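Local coordinates for protein inositol 2-dehydrogenase/D-chiro-inositol 3-dehydrogenase (Lactobacillus casei, PDB 4MIY) that oxidises myo-inositol and D-chiro-inositol to their keto derivatives, passing the hydride to the cofactor NAD, at residues P148-S154 with G221-L227. Residues are numbered along the deposited sequence.
Sequences PLVVRAS and GTVIQVL
A parallel strand spends only alternate residues on each neighbour, as 148-154 beside 221-227 illustrates. Axes run 4.5 Å apart at 13°, extended (phi -93 to -140°, psi 111 to 157°) from Val150 and Val223; at Gly221 (phi 105°) a CB would jam against the preceding carbonyl. Val150 pairs with Val223, in step to Ser154 with Leu227. Val151 N donates to Val223 O (2.9 Å), Val151 O accepts Gln225 N (2.8 Å); Ala153 N reaches Gln225 O and Ala153 O takes Leu227 N, both at 2.9 Å. Val223 N meets Leu149 O (3.3 Å); Thr222 OG1 donates to Pro148 O (2.8 Å). Backbones of Arg152 and Ser154 bond outward to Glu241 and Lys239; Leu149 (psi -44°) and Val150 form a classic bulge opposite Ile243. Helix 168-185 covers the Ala153/Ile224/Val226 face. On the other, Arg152 NE donates to Gln225 OE1 (3.0 Å), NH2 weakly there and to the second subunit's Gln225 O, NH1 to its Ala153 O; Ser154 OG bonds a glycerol, probably crystallisation-derived. Such helix-backed sheets packed on a second subunit typify Gfo/Idh/MocA C-terminal domains.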
loop_
_atom_site.group_PDB
_atom_site.type_symbol
_atom_site.label_atom_id
_atom_site.label_comp_id
_atom_site.label_asym_id
_atom_site.label_seq_id
_atom_site.Cartn_x
_atom_site.Cartn_y
_atom_site.Cartn_z
ATOM N N PRO A 148 -5.766 10.760 21.809
ATOM C CA PRO A 148 -6.761 10.545 20.769
ATOM C C PRO A 148 -7.831 11.610 20.733
ATOM O O PRO A 148 -8.517 11.815 21.675
ATOM C CB PRO A 148 -7.342 9.200 21.126
ATOM C CG PRO A 148 -7.099 9.057 22.572
ATOM C CD PRO A 148 -5.821 9.726 22.848
ATOM N N LEU A 149 -7.962 12.251 19.597
ATOM C CA LEU A 149 -8.814 13.404 19.475
ATOM C C LEU A 149 -10.083 13.042 18.761
ATOM O O LEU A 149 -11.130 13.452 19.131
ATOM C CB LEU A 149 -8.085 14.491 18.709
ATOM C CG LEU A 149 -6.777 14.954 19.315
ATOM C CD1 LEU A 149 -6.066 15.874 18.375
ATOM C CD2 LEU A 149 -7.024 15.593 20.664
ATOM N N VAL A 150 -9.929 12.274 17.697
ATOM C CA VAL A 150 -11.005 11.827 16.850
ATOM C C VAL A 150 -10.750 10.374 16.456
ATOM O O VAL A 150 -9.646 9.992 16.315
ATOM C CB VAL A 150 -11.136 12.703 15.584
ATOM C CG1 VAL A 150 -12.240 12.175 14.654
ATOM C CG2 VAL A 150 -11.397 14.146 15.956
ATOM N N VAL A 151 -11.811 9.595 16.338
ATOM C CA VAL A 151 -11.754 8.255 15.800
ATOM C C VAL A 151 -12.719 8.164 14.620
ATOM O O VAL A 151 -13.845 8.567 14.718
ATOM C CB VAL A 151 -12.133 7.185 16.836
ATOM C CG1 VAL A 151 -12.149 5.800 16.232
ATOM C CG2 VAL A 151 -11.220 7.207 18.009
ATOM N N ARG A 152 -12.232 7.672 13.499
ATOM C CA ARG A 152 -13.080 7.443 12.360
ATOM C C ARG A 152 -13.124 5.970 12.020
ATOM O O ARG A 152 -12.125 5.354 11.872
ATOM C CB ARG A 152 -12.611 8.233 11.173
ATOM C CG ARG A 152 -12.830 9.706 11.327
ATOM C CD ARG A 152 -12.387 10.490 10.158
ATOM N NE ARG A 152 -13.370 11.473 9.840
ATOM C CZ ARG A 152 -13.350 12.266 8.782
ATOM N NH1 ARG A 152 -12.371 12.220 7.917
ATOM N NH2 ARG A 152 -14.312 13.123 8.623
ATOM N N ALA A 153 -14.318 5.426 11.888
ATOM C CA ALA A 153 -14.476 4.023 11.676
ATOM C C ALA A 153 -15.558 3.727 10.655
ATOM O O ALA A 153 -16.415 4.528 10.428
ATOM C CB ALA A 153 -14.767 3.334 12.969
ATOM N N SER A 154 -15.459 2.553 10.067
ATOM C CA SER A 154 -16.459 2.049 9.123
ATOM C C SER A 154 -16.786 0.617 9.425
ATOM O O SER A 154 -15.941 -0.155 9.740
ATOM C CB SER A 154 -15.989 2.156 7.674
ATOM O OG SER A 154 -15.710 3.474 7.338
ATOM N N GLY A 221 -13.544 13.951 25.594
ATOM C CA GLY A 221 -13.848 14.818 24.483
ATOM C C GLY A 221 -13.585 14.246 23.107
ATOM O O GLY A 221 -13.820 14.879 22.144
ATOM N N THR A 222 -13.087 13.038 23.067
ATOM C CA THR A 222 -12.863 12.369 21.822
ATOM C C THR A 222 -14.176 12.190 21.110
ATOM O O THR A 222 -15.145 11.846 21.691
ATOM C CB THR A 222 -12.226 10.992 22.070
ATOM O OG1 THR A 222 -11.023 11.184 22.794
ATOM C CG2 THR A 222 -11.911 10.292 20.757
ATOM N N VAL A 223 -14.171 12.468 19.820
ATOM C CA VAL A 223 -15.321 12.247 18.997
ATOM C C VAL A 223 -15.092 11.066 18.066
ATOM O O VAL A 223 -14.088 10.978 17.404
ATOM C CB VAL A 223 -15.675 13.500 18.188
ATOM C CG1 VAL A 223 -16.824 13.225 17.312
ATOM C CG2 VAL A 223 -15.995 14.620 19.102
ATOM N N ILE A 224 -16.074 10.186 18.045
ATOM C CA ILE A 224 -16.067 9.005 17.240
ATOM C C ILE A 224 -17.118 9.101 16.137
ATOM O O ILE A 224 -18.259 9.301 16.403
ATOM C CB ILE A 224 -16.323 7.765 18.094
ATOM C CG1 ILE A 224 -15.298 7.677 19.216
ATOM C CG2 ILE A 224 -16.294 6.538 17.263
ATOM C CD1 ILE A 224 -15.842 7.129 20.441
ATOM N N GLN A 225 -16.658 8.985 14.903
ATOM C CA GLN A 225 -17.518 8.967 13.748
ATOM C C GLN A 225 -17.527 7.605 13.086
ATOM O O GLN A 225 -16.558 7.219 12.505
ATOM C CB GLN A 225 -17.076 10.015 12.733
ATOM C CG GLN A 225 -17.134 11.429 13.222
ATOM C CD GLN A 225 -16.713 12.425 12.206
ATOM O OE1 GLN A 225 -15.814 12.210 11.481
ATOM N NE2 GLN A 225 -17.391 13.510 12.153
ATOM N N VAL A 226 -18.641 6.904 13.174
ATOM C CA VAL A 226 -18.774 5.597 12.570
ATOM C C VAL A 226 -19.730 5.630 11.379
ATOM O O VAL A 226 -20.795 6.134 11.483
ATOM C CB VAL A 226 -19.291 4.539 13.559
ATOM C CG1 VAL A 226 -19.190 3.170 12.967
ATOM C CG2 VAL A 226 -18.531 4.554 14.805
ATOM N N LEU A 227 -19.269 5.109 10.256
ATOM C CA LEU A 227 -20.097 4.830 9.103
ATOM C C LEU A 227 -20.581 3.406 9.151
ATOM O O LEU A 227 -19.800 2.497 9.176
ATOM C CB LEU A 227 -19.307 5.030 7.815
ATOM C CG LEU A 227 -19.974 4.577 6.512
ATOM C CD1 LEU A 227 -21.247 5.374 6.236
ATOM C CD2 LEU A 227 -19.003 4.721 5.403
#